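Local coordinates for Cro protein (Xylella fastidiosa, PDB 3BD1) that probably acts as a prophage-encoded transcription factor that binds operator DNA through a helix-turn-helix, at residues M1-L11 / V48-L58. Residues are numbered along the deposited sequence; the frame is centred on the assembly and turned at random.
Sequences MNAIDIAINKL and VTNGAVICREL
The Glu57 carboxylate takes the methyl of Met1 on one face, CE lying 3.6 Å from CD, and the two side chains cross at about a right angle. Glu57 OE1 accepts from Ile54 N (2.9 Å), which comes in on the anti side, out of the carboxylate plane toward the opposite face. Ile54 is the N-cap of helix 55-58 and Glu57 its N3 residue: one half of a capping box, which isoleucine cannot complete. At the start of helix 3-11, Asn2 OD1 takes Asp5 N at 3.0 Å, the donor standing 43° out of the amide's carbonyl plane. Between these ends, Ala3 CB fits against Leu58 CD2, while Val53 presses CG1 tightly onto Ile6 CG2 (3.5 Å) and sends its other methyl toward Ala7. In this all-helical Cro protein with a helix-turn-helix, the contact brings the chain beyond helix 42-48 back against helix 3-11; Ile45 of helix 42-48 also packs on Val53 and Leu58. A Schellman motif with Asn50 as C' ends helix 42-48 and overlaps the type I' turn from Thr49 to Ala52. Thr49 OG1 bonds back to Ile45 O, leaving CG2 to meet Ala7 CB (3.7 Å) and Leu11 CD2. Lys10, bent at chi2 (64°) and chi4, wraps its methylenes around Ala52 CB, with CE 3.4 Å from Thr49 O. Lys10 NZ donates to a water (2.9 Å) that probably donates to Val48 O.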
# COMPACT_ATOMS: atom_id res chain seq x y z
N MET A 1 2.25 0.89 -14.94
CA MET A 1 2.01 1.88 -13.86
C MET A 1 0.66 1.57 -13.25
O MET A 1 -0.30 1.31 -14.02
CB MET A 1 1.96 3.27 -14.51
CG MET A 1 1.28 4.39 -13.77
SD MET A 1 1.23 5.77 -14.90
CE MET A 1 0.62 7.02 -13.79
N ASN A 2 0.60 1.64 -11.91
CA ASN A 2 -0.64 1.37 -11.22
C ASN A 2 -1.01 2.58 -10.38
O ASN A 2 -0.52 2.76 -9.27
CB ASN A 2 -0.53 0.11 -10.37
CG ASN A 2 -1.87 -0.35 -9.81
OD1 ASN A 2 -2.61 0.45 -9.26
ND2 ASN A 2 -2.19 -1.64 -9.93
N ALA A 3 -1.89 3.40 -10.95
CA ALA A 3 -2.24 4.66 -10.32
C ALA A 3 -2.86 4.45 -8.94
O ALA A 3 -2.67 5.26 -8.02
CB ALA A 3 -3.22 5.42 -11.23
N ILE A 4 -3.62 3.38 -8.79
CA ILE A 4 -4.25 3.12 -7.50
C ILE A 4 -3.20 2.83 -6.42
O ILE A 4 -3.32 3.30 -5.29
CB ILE A 4 -5.28 1.97 -7.54
CG1 ILE A 4 -6.46 2.33 -8.45
CG2 ILE A 4 -5.75 1.61 -6.12
CD1 ILE A 4 -7.44 1.22 -8.84
N ASP A 5 -2.17 2.08 -6.79
CA ASP A 5 -1.08 1.81 -5.87
C ASP A 5 -0.28 3.06 -5.54
O ASP A 5 0.12 3.24 -4.39
CB ASP A 5 -0.16 0.74 -6.44
CG ASP A 5 -0.79 -0.62 -6.42
OD1 ASP A 5 -1.70 -0.90 -5.61
OD2 ASP A 5 -0.39 -1.47 -7.24
N ILE A 6 -0.07 3.94 -6.52
CA ILE A 6 0.61 5.21 -6.22
C ILE A 6 -0.23 5.98 -5.21
O ILE A 6 0.33 6.57 -4.27
CB ILE A 6 0.84 6.04 -7.49
CG1 ILE A 6 1.75 5.29 -8.47
CG2 ILE A 6 1.40 7.42 -7.17
CD1 ILE A 6 1.90 5.93 -9.84
N ALA A 7 -1.55 6.01 -5.40
CA ALA A 7 -2.43 6.70 -4.45
C ALA A 7 -2.38 6.10 -3.05
O ALA A 7 -2.32 6.80 -2.02
CB ALA A 7 -3.86 6.70 -4.96
N ILE A 8 -2.41 4.77 -2.96
CA ILE A 8 -2.33 4.09 -1.67
C ILE A 8 -1.02 4.42 -0.98
O ILE A 8 -0.99 4.72 0.21
CB ILE A 8 -2.48 2.54 -1.83
CG1 ILE A 8 -3.90 2.18 -2.28
CG2 ILE A 8 -2.06 1.78 -0.59
CD1 ILE A 8 -4.10 0.74 -2.80
N ASN A 9 0.08 4.39 -1.73
CA ASN A 9 1.38 4.68 -1.16
C ASN A 9 1.52 6.14 -0.74
O ASN A 9 2.19 6.41 0.24
CB ASN A 9 2.49 4.28 -2.11
CG ASN A 9 2.70 2.77 -2.16
OD1 ASN A 9 2.35 2.08 -1.19
ND2 ASN A 9 3.25 2.26 -3.25
N LYS A 10 0.84 7.04 -1.46
CA LYS A 10 0.93 8.46 -1.10
C LYS A 10 0.32 8.70 0.26
O LYS A 10 0.89 9.44 1.08
CB LYS A 10 0.26 9.32 -2.17
CG LYS A 10 0.30 10.78 -1.87
CD LYS A 10 1.75 11.25 -1.84
CE LYS A 10 1.86 12.74 -2.01
NZ LYS A 10 1.33 13.38 -0.79
N LEU A 11 -0.84 8.10 0.49
CA LEU A 11 -1.48 8.19 1.81
C LEU A 11 -0.79 7.31 2.87
O LEU A 11 -0.80 7.64 4.06
CB LEU A 11 -2.96 7.87 1.71
CG LEU A 11 -3.90 9.01 1.28
CD1 LEU A 11 -4.05 10.03 2.42
CD2 LEU A 11 -3.45 9.67 -0.01
N VAL A 48 -6.85 14.26 -2.52
CA VAL A 48 -6.29 13.72 -1.28
C VAL A 48 -4.84 13.28 -1.42
O VAL A 48 -4.11 13.24 -0.43
CB VAL A 48 -7.14 12.61 -0.67
CG1 VAL A 48 -8.56 13.11 -0.36
CG2 VAL A 48 -7.16 11.29 -1.48
N THR A 49 -4.46 12.92 -2.65
CA THR A 49 -3.07 12.57 -2.92
C THR A 49 -2.19 13.77 -3.25
O THR A 49 -1.02 13.63 -3.62
CB THR A 49 -2.97 11.56 -4.08
OG1 THR A 49 -3.35 12.19 -5.31
CG2 THR A 49 -3.69 10.23 -3.81
N ASN A 50 -2.78 14.97 -3.13
CA ASN A 50 -2.04 16.20 -3.46
C ASN A 50 -1.48 16.19 -4.88
O ASN A 50 -0.41 16.75 -5.14
CB ASN A 50 -0.92 16.47 -2.49
CG ASN A 50 -0.43 17.93 -2.47
OD1 ASN A 50 0.78 18.21 -2.29
ND2 ASN A 50 -1.37 18.83 -2.65
N GLY A 51 -2.23 15.55 -5.77
CA GLY A 51 -1.83 15.49 -7.16
C GLY A 51 -0.76 14.46 -7.50
O GLY A 51 -0.23 14.46 -8.64
N ALA A 52 -0.44 13.56 -6.57
CA ALA A 52 0.54 12.49 -6.84
C ALA A 52 -0.01 11.59 -7.94
O ALA A 52 0.77 11.04 -8.70
CB ALA A 52 0.80 11.66 -5.62
N VAL A 53 -1.33 11.49 -8.02
CA VAL A 53 -2.00 10.93 -9.19
C VAL A 53 -3.03 11.94 -9.62
O VAL A 53 -3.57 12.71 -8.82
CB VAL A 53 -2.64 9.59 -8.93
CG1 VAL A 53 -1.57 8.56 -8.54
CG2 VAL A 53 -3.72 9.64 -7.93
N ILE A 54 -3.29 11.94 -10.92
CA ILE A 54 -4.28 12.82 -11.51
C ILE A 54 -5.37 12.01 -12.18
O ILE A 54 -5.23 10.83 -12.46
CB ILE A 54 -3.67 13.86 -12.46
CG1 ILE A 54 -3.03 13.20 -13.67
CG2 ILE A 54 -2.68 14.73 -11.69
CD1 ILE A 54 -2.67 14.21 -14.74
N CYS A 55 -6.49 12.68 -12.45
CA CYS A 55 -7.68 12.03 -12.98
C CYS A 55 -7.37 11.21 -14.24
O CYS A 55 -7.84 10.10 -14.37
CB CYS A 55 -8.77 13.07 -13.30
SG CYS A 55 -9.50 13.77 -11.81
N ARG A 56 -6.58 11.76 -15.15
CA ARG A 56 -6.28 11.08 -16.43
C ARG A 56 -5.48 9.81 -16.21
O ARG A 56 -5.57 8.89 -17.02
CB ARG A 56 -5.52 12.06 -17.33
CG ARG A 56 -4.92 11.56 -18.59
CD ARG A 56 -5.96 11.19 -19.60
NE ARG A 56 -5.28 10.63 -20.77
CZ ARG A 56 -5.79 10.58 -22.00
NH1 ARG A 56 -7.00 11.06 -22.24
NH2 ARG A 56 -5.08 10.04 -22.98
N GLU A 57 -4.72 9.73 -15.13
CA GLU A 57 -3.99 8.52 -14.82
C GLU A 57 -4.91 7.46 -14.26
O GLU A 57 -4.69 6.27 -14.48
CB GLU A 57 -2.83 8.80 -13.86
CG GLU A 57 -1.77 9.73 -14.44
CD GLU A 57 -0.79 10.32 -13.45
OE1 GLU A 57 -1.11 10.52 -12.28
OE2 GLU A 57 0.36 10.62 -13.81
N LEU A 58 -5.92 7.90 -13.51
CA LEU A 58 -6.87 6.97 -12.92
C LEU A 58 -7.86 6.42 -13.93
O LEU A 58 -8.15 5.22 -13.95
CB LEU A 58 -7.60 7.66 -11.75
CG LEU A 58 -6.74 7.98 -10.52
CD1 LEU A 58 -7.44 9.13 -9.72
CD2 LEU A 58 -6.49 6.74 -9.69
O HOH W 1 -1.43 13.06 0.17